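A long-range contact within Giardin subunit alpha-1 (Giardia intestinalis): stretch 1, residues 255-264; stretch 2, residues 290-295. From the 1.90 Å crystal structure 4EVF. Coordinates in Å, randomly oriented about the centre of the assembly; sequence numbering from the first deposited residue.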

# COMPACT_ATOMS: atom_id res chain seq x y z
N MET A 255 0.60 -5.82 1.66
CA MET A 255 0.69 -4.98 2.86
C MET A 255 -0.27 -5.32 3.99
O MET A 255 -0.25 -4.65 5.03
CB MET A 255 0.51 -3.50 2.47
CG MET A 255 1.77 -2.85 1.93
SD MET A 255 2.96 -2.47 3.24
CE MET A 255 2.44 -0.82 3.72
N VAL A 256 -1.10 -6.34 3.82
CA VAL A 256 -2.17 -6.58 4.79
C VAL A 256 -1.60 -6.76 6.20
O VAL A 256 -2.12 -6.17 7.15
CB VAL A 256 -3.12 -7.74 4.40
CG1 VAL A 256 -2.44 -9.08 4.49
CG2 VAL A 256 -4.36 -7.72 5.28
N ASP A 257 -0.52 -7.53 6.33
CA ASP A 257 0.05 -7.79 7.66
C ASP A 257 0.52 -6.53 8.38
O ASP A 257 0.45 -6.45 9.61
CB ASP A 257 1.19 -8.83 7.57
CG ASP A 257 2.49 -8.26 7.02
OD1 ASP A 257 2.44 -7.38 6.13
OD2 ASP A 257 3.58 -8.68 7.48
N LYS A 258 1.00 -5.53 7.63
CA LYS A 258 1.57 -4.33 8.23
C LYS A 258 0.51 -3.26 8.53
O LYS A 258 0.78 -2.28 9.22
CB LYS A 258 2.66 -3.71 7.33
CG LYS A 258 3.75 -4.66 6.87
CD LYS A 258 4.93 -3.88 6.28
CE LYS A 258 6.05 -4.82 5.77
NZ LYS A 258 6.16 -6.08 6.53
N CYS A 259 -0.70 -3.44 8.00
CA CYS A 259 -1.71 -2.39 8.05
C CYS A 259 -2.97 -2.83 8.78
O CYS A 259 -4.02 -2.23 8.59
CB CYS A 259 -2.12 -1.96 6.64
SG CYS A 259 -0.80 -1.24 5.62
N LEU A 260 -2.88 -3.86 9.60
CA LEU A 260 -4.10 -4.41 10.18
C LEU A 260 -4.87 -3.44 11.09
O LEU A 260 -6.03 -3.70 11.43
CB LEU A 260 -3.84 -5.76 10.86
CG LEU A 260 -3.62 -6.92 9.89
CD1 LEU A 260 -3.14 -8.16 10.61
CD2 LEU A 260 -4.90 -7.22 9.08
N GLY A 261 -4.24 -2.33 11.46
CA GLY A 261 -4.92 -1.29 12.22
C GLY A 261 -5.87 -0.48 11.35
O GLY A 261 -6.56 0.43 11.81
N ALA A 262 -5.93 -0.83 10.07
CA ALA A 262 -6.78 -0.12 9.12
C ALA A 262 -8.25 -0.12 9.58
O ALA A 262 -8.94 0.89 9.47
CB ALA A 262 -6.64 -0.73 7.74
N LYS A 263 -8.72 -1.25 10.12
CA LYS A 263 -10.13 -1.34 10.50
C LYS A 263 -10.56 -0.30 11.54
O LYS A 263 -11.70 0.17 11.54
CB LYS A 263 -10.50 -2.76 10.94
CG LYS A 263 -9.62 -3.32 12.02
CD LYS A 263 -9.96 -4.79 12.28
CE LYS A 263 -8.83 -5.46 13.06
NZ LYS A 263 -9.17 -6.86 13.44
N HIS A 264 -9.63 0.08 12.42
CA HIS A 264 -9.93 1.05 13.47
C HIS A 264 -9.88 2.46 12.91
O HIS A 264 -10.73 3.31 13.23
CB HIS A 264 -8.95 0.88 14.63
CG HIS A 264 -8.95 -0.51 15.20
ND1 HIS A 264 -9.96 -0.99 16.01
CD2 HIS A 264 -8.07 -1.53 15.06
CE1 HIS A 264 -9.70 -2.24 16.35
NE2 HIS A 264 -8.56 -2.59 15.79
N THR A 290 -11.80 -11.70 5.54
CA THR A 290 -10.94 -12.62 6.28
C THR A 290 -9.54 -12.00 6.48
O THR A 290 -9.03 -11.90 7.60
CB THR A 290 -10.80 -13.97 5.57
OG1 THR A 290 -12.10 -14.54 5.36
CG2 THR A 290 -9.96 -14.93 6.40
N LEU A 291 -8.94 -11.57 5.37
CA LEU A 291 -7.58 -11.03 5.39
C LEU A 291 -7.45 -9.77 6.23
O LEU A 291 -6.42 -9.56 6.86
CB LEU A 291 -7.05 -10.81 3.98
CG LEU A 291 -6.91 -12.07 3.11
CD1 LEU A 291 -6.78 -11.73 1.63
CD2 LEU A 291 -5.72 -12.92 3.58
N TRP A 292 -8.49 -8.93 6.24
CA TRP A 292 -8.45 -7.66 6.96
C TRP A 292 -9.00 -7.78 8.38
O TRP A 292 -8.99 -6.82 9.14
CB TRP A 292 -9.16 -6.55 6.17
CG TRP A 292 -8.36 -6.10 5.00
CD1 TRP A 292 -8.54 -6.46 3.70
CD2 TRP A 292 -7.21 -5.25 5.04
NE1 TRP A 292 -7.58 -5.86 2.91
CE2 TRP A 292 -6.76 -5.10 3.71
CE3 TRP A 292 -6.54 -4.56 6.06
CZ2 TRP A 292 -5.66 -4.32 3.38
CZ3 TRP A 292 -5.44 -3.78 5.73
CH2 TRP A 292 -5.01 -3.67 4.40
N ARG A 293 -9.42 -8.99 8.73
CA ARG A 293 -9.91 -9.31 10.07
C ARG A 293 -11.13 -8.50 10.46
O ARG A 293 -11.21 -7.95 11.56
CB ARG A 293 -8.79 -9.17 11.11
CG ARG A 293 -7.74 -10.26 11.00
CD ARG A 293 -6.74 -10.20 12.16
NE ARG A 293 -5.59 -11.05 11.88
CZ ARG A 293 -4.46 -11.03 12.59
NH1 ARG A 293 -4.34 -10.21 13.63
NH2 ARG A 293 -3.46 -11.83 12.26
N VAL A 294 -12.09 -8.45 9.56
CA VAL A 294 -13.33 -7.81 9.86
C VAL A 294 -14.51 -8.68 9.37
O VAL A 294 -15.36 -8.21 8.66
CB VAL A 294 -13.41 -6.37 9.34
CG1 VAL A 294 -12.32 -5.56 9.96
CG2 VAL A 294 -13.26 -6.29 7.88
N LYS A 295 -14.55 -9.95 9.80
CA LYS A 295 -15.72 -10.79 9.58
C LYS A 295 -16.90 -10.23 10.36
O LYS A 295 -18.05 -10.59 10.10
CB LYS A 295 -15.44 -12.22 10.05
CG LYS A 295 -14.25 -12.89 9.39
CD LYS A 295 -13.97 -14.24 10.04
CE LYS A 295 -12.78 -14.92 9.38
NZ LYS A 295 -13.29 -15.79 8.28
O HOH W 1 -7.91 -4.33 9.09

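Two short segments at helix boundaries meet here, one leading into a helix and the other leaving one. In the first, residues 256 to 258 take helical backbone angles without the regular bonding of a helix. A type I turn from Cys-259 to Ala-262 follows, closed by the bond from Ala-262 N to Cys-259 O (2.8 Å), and the chain passes directly into the helix that begins at Ala-262. The second segment is the tail of a helix. It is terminated by a Schellman motif, in which Arg-293 adopts positive phi (61°) and its N bonds back to Thr-290 O at 3.1 Å. A helix end leaves carbonyl groups without the usual amide partners, and much of the polar chemistry of this contact concerns such carbonyls. The backbones approach most closely around Leu-260 and Trp-292, whose CA atoms lie 6.3 Å apart, and no direct backbone-to-backbone hydrogen bond joins them. Instead, one water bridges the gap: it donates to Trp-292 O (2.7 Å) and to Leu-260 O (3.1 Å), and accepts a weak bond from Lys-263 N (3.3 Å). Lys-263 N lies in the first turn of its helix, where amides commonly lack an intrahelical acceptor, so the water joins the start of one helix to the closing turn of the other.

Trp-292 gives the largest covered area of any residue in the contact. Its CB points sideways, but with chi1 near -73° the indole swings nearer the first stretch, offering a broad, flat apolar surface. Val-256 CG2 sits over one face, 3.8 Å from the centroid of the six-membered ring and only 9° off its normal, an almost ideal CH-pi arrangement. The compact, branched valine suits the position because a methyl group can rest squarely on the ring; the same CG2 also lies 3.2 Å from Leu-291 O. At the ring edge, Cys-259 O approaches Trp-292 CZ3 at 3.5 Å, near the ring plane, where the slightly positive C-H groups favour an oxygen. Ala-262 CB packs 3.8 Å from the same CZ3, a small methyl in contact with the ring.

Leu-260 links this apolar cluster to the more exposed side of the contact. Its CD2 lies 4.3 Å from Trp-292 CE3, while CD1 lies over one face of the Arg-293 guanidinium, 3.7 Å from CZ. The flat faces of a guanidinium are poorly hydrated, so an aliphatic group can cover one of them while the guanidinium nitrogens remain free to bond; NH2 is hydrogen-bonded elsewhere in the structure.

Lys-263 supplies the one direct hydrogen bond between the stretches, from NZ to Arg-293 O at 3.0 Å. Its chain is extended beyond chi1, with chi2 to chi4 all t, which carries the ammonium to the carbonyl of Arg-293, just past the last helical turn. On the way the methylenes serve as apolar surface: Lys-263 CD meets Val-294 CG1 at 3.4 Å.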